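Local coordinates for transcription termination factor FttA (Methanosarcina mazei, PDB 2XR1), which probably terminates transcription by cutting nascent RNA at the polymerase exit channel and degrading the released RNA, using two zinc ions, at residues D318-P321 against D322-L325; G512-G516 against G517-E521. All blocks are in the same frame, centred on the assembly; numbering follows the deposited sequence.

Interaction 1: D318-P321 against D322-L325; sequences DIAP and DIKL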
# COMPACT_ATOMS: atom_id res chain seq x y z
N ASP B 318 8.39 0.05 24.35
CA ASP B 318 8.69 0.94 23.23
C ASP B 318 9.38 0.08 22.16
O ASP B 318 10.47 -0.42 22.39
CB ASP B 318 9.63 2.07 23.64
CG ASP B 318 9.11 2.90 24.81
OD1 ASP B 318 7.94 3.31 24.74
OD2 ASP B 318 9.87 3.17 25.80
N ILE B 319 8.72 -0.12 21.01
CA ILE B 319 9.34 -0.81 19.89
C ILE B 319 9.76 0.11 18.74
O ILE B 319 10.36 -0.34 17.77
CB ILE B 319 8.46 -1.95 19.35
CG1 ILE B 319 7.11 -1.42 18.86
CG2 ILE B 319 8.36 -3.01 20.42
CD1 ILE B 319 6.21 -2.50 18.23
N ALA B 320 9.43 1.39 18.87
CA ALA B 320 9.70 2.38 17.86
C ALA B 320 9.52 3.77 18.46
O ALA B 320 9.01 3.93 19.56
CB ALA B 320 8.79 2.18 16.66
N PRO B 321 9.98 4.80 17.76
CA PRO B 321 9.91 6.12 18.38
C PRO B 321 8.47 6.55 18.72
O PRO B 321 8.27 7.44 19.51
CB PRO B 321 10.49 7.04 17.31
CG PRO B 321 11.29 6.17 16.42
CD PRO B 321 10.68 4.81 16.47
N ASP B 322 7.47 5.93 18.11
CA ASP B 322 6.10 6.36 18.31
C ASP B 322 5.16 5.20 18.50
O ASP B 322 3.96 5.38 18.34
CB ASP B 322 5.64 7.24 17.15
CG ASP B 322 5.70 6.52 15.76
OD1 ASP B 322 6.29 5.41 15.59
OD2 ASP B 322 5.12 7.09 14.82
N ILE B 323 5.67 4.03 18.84
CA ILE B 323 4.82 2.87 19.03
C ILE B 323 5.20 2.10 20.28
O ILE B 323 6.36 1.77 20.44
CB ILE B 323 4.84 1.93 17.82
CG1 ILE B 323 4.52 2.70 16.55
CG2 ILE B 323 3.82 0.81 18.01
CD1 ILE B 323 4.49 1.83 15.35
N LYS B 324 4.21 1.87 21.14
CA LYS B 324 4.38 1.03 22.31
C LYS B 324 3.52 -0.19 22.15
O LYS B 324 2.36 -0.07 21.80
CB LYS B 324 3.93 1.76 23.57
CG LYS B 324 4.91 2.75 24.06
CD LYS B 324 4.46 3.33 25.37
CE LYS B 324 5.31 4.55 25.79
NZ LYS B 324 5.50 5.51 24.65
N LEU B 325 4.08 -1.34 22.44
CA LEU B 325 3.41 -2.64 22.29
C LEU B 325 3.21 -3.29 23.65
O LEU B 325 4.10 -3.23 24.51
CB LEU B 325 4.28 -3.57 21.45
CG LEU B 325 3.89 -5.06 21.46
CD1 LEU B 325 2.51 -5.30 20.82
CD2 LEU B 325 4.97 -5.95 20.78
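Ile-319 and Ile-323 meet where the chain doubles back: CG1 of Ile-319 lies against CG2 of Ile-323 at 4.1 Å. The first torsion of Ile-319 (chi1 60°) tucks CG1 in between the two backbone branches, and its extended outer chain carries CD1 alongside Leu-325 CB, 3.9 Å away. Ala-320 has just one methyl, a low bump whose CB sits 4.1 Å from Ile-323 CB. The two segments form a beta hairpin at the edge of one sheet of the metallo-beta-lactamase sandwich; Ile-319 and Leu-325 also touch Ile-242 of the other sheet, so branched aliphatics suit this inner face. Ile-319 N donates to Ile-323 O (3.1 Å), and Ala-320 N makes at most a weak second approach to the same oxygen. On the other face Asp-318 and Lys-324 run side by side; both are partly exposed, so a charged pair suits this side. The lysine bends at its last torsion (46°), curling its chain round Asp-318 OD1, which makes a salt bridge to Lys-324 NZ at 3.3 Å. At the bend, Pro-321 supplies a ring-restricted phi, while the Asp-322 carboxylate is held by the hydroxyls of Thr-204 and Ser-207.

Interaction 2: G512-G516 against G517-E521; sequences GMMNG and GPVME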
# COMPACT_ATOMS: atom_id res chain seq x y z
N GLY B 512 -1.89 -31.66 11.77
CA GLY B 512 -3.32 -31.51 12.09
C GLY B 512 -4.37 -31.42 11.01
O GLY B 512 -5.54 -31.52 11.33
N MET B 513 -3.97 -31.23 9.75
CA MET B 513 -4.92 -31.25 8.61
C MET B 513 -4.52 -32.25 7.52
O MET B 513 -4.94 -32.15 6.36
CB MET B 513 -5.13 -29.84 8.07
CG MET B 513 -5.73 -28.89 9.13
SD MET B 513 -6.03 -27.27 8.47
CE MET B 513 -6.99 -26.46 9.76
N MET B 514 -3.69 -33.21 7.91
CA MET B 514 -3.29 -34.35 7.09
C MET B 514 -2.61 -33.98 5.79
O MET B 514 -2.57 -34.79 4.88
CB MET B 514 -4.51 -35.23 6.82
CG MET B 514 -5.12 -35.80 8.08
SD MET B 514 -6.62 -36.75 7.83
CE MET B 514 -5.98 -38.39 7.49
N ASN B 515 -2.04 -32.78 5.70
CA ASN B 515 -1.24 -32.40 4.53
C ASN B 515 0.12 -33.05 4.54
O ASN B 515 0.85 -32.98 3.57
CB ASN B 515 -1.15 -30.87 4.33
CG ASN B 515 -2.12 -30.36 3.23
OD1 ASN B 515 -2.94 -31.13 2.72
ND2 ASN B 515 -2.03 -29.07 2.88
N GLY B 516 0.46 -33.70 5.64
CA GLY B 516 1.62 -34.56 5.67
C GLY B 516 1.96 -34.98 7.07
O GLY B 516 1.18 -34.79 7.99
N GLY B 517 3.14 -35.55 7.23
CA GLY B 517 3.62 -35.96 8.55
C GLY B 517 3.32 -37.41 8.81
O GLY B 517 2.77 -38.11 7.96
N PRO B 518 3.68 -37.89 10.00
CA PRO B 518 3.49 -39.29 10.33
C PRO B 518 2.02 -39.75 10.30
O PRO B 518 1.76 -40.94 10.13
CB PRO B 518 4.08 -39.40 11.75
CG PRO B 518 4.06 -37.98 12.27
CD PRO B 518 4.35 -37.15 11.08
N VAL B 519 1.05 -38.83 10.45
CA VAL B 519 -0.35 -39.24 10.45
C VAL B 519 -0.74 -39.87 9.10
O VAL B 519 -1.67 -40.67 9.00
CB VAL B 519 -1.31 -38.07 10.83
CG1 VAL B 519 -1.52 -37.10 9.67
CG2 VAL B 519 -2.64 -38.62 11.31
N MET B 520 -0.02 -39.50 8.06
CA MET B 520 -0.21 -40.10 6.76
C MET B 520 0.30 -41.55 6.70
O MET B 520 -0.29 -42.39 6.02
CB MET B 520 0.40 -39.21 5.69
CG MET B 520 -0.36 -37.88 5.49
SD MET B 520 -2.14 -38.12 5.18
CE MET B 520 -2.78 -38.11 6.84
N GLU B 521 1.38 -41.84 7.42
CA GLU B 521 1.83 -43.23 7.54
C GLU B 521 0.79 -44.04 8.30
O GLU B 521 0.40 -45.11 7.85
CB GLU B 521 3.21 -43.33 8.21
CG GLU B 521 4.38 -43.60 7.24
CD GLU B 521 5.72 -43.05 7.74
OE1 GLU B 521 5.77 -41.83 8.01
OE2 GLU B 521 6.73 -43.80 7.85
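Met-514 and Met-520 supply most of the apolar contact, their side chains crossing at about a right angle. Met-520 bends at both outer torsions (chi2 -54°, chi3 89°), which brings its methyl CE alongside the Met-514 side chain, against CB and CG. Val-519 comes in beside them, its CG1 branch 4.1 Å from Met-514 CG, and Met-520 CG lies against the CA of Gly-516 at 3.9 Å. Flexible, unbranched methionines can shape themselves to such an uneven surface, and Met-514 also reaches Pro-417, Ile-545 and Ile-549. Among polar contacts, no hydrogen bond joins the two segments directly. Instead Gly-516 O bonds to the hydroxyl of Ser-511, and Gly-517 N to the carboxylate of Glu-290. Within 517-521, Met-520 N bonds to Gly-517 O at 3.1 Å as the helix begins. Backbone shape explains Gly-517: it has a positive phi of 95° with an extended psi, a conformation that a CB would obstruct. Pro-518, with its fixed phi, suits the first turn of a helix. This is a strand-to-helix connection beside the parallel sheet of the alpha/beta beta-CASP domain, where strand 506-509 passes through a glycine-rich loop into helix 518-526.

Following the chain from its N terminus, the KH domains come first, then the metallo-beta-lactamase region, where interaction 1 closes the short hairpin between strands 317-320 and 323-329. The chain continues through that sheet and enters the beta-CASP domain, where interaction 2 closes the turn from strand 506-509 into helix 518-526. The two are in series, neither nested nor crossed, on opposite sides of the chain's centre, with their centres 41 Å apart. One contact thus finishes an edge hairpin of the metallo-beta-lactamase sandwich, the other a strand-to-helix link of the inserted beta-CASP domain. Afterwards the chain returns to the sheet of interaction 1 with strands 602-606 and 627-630.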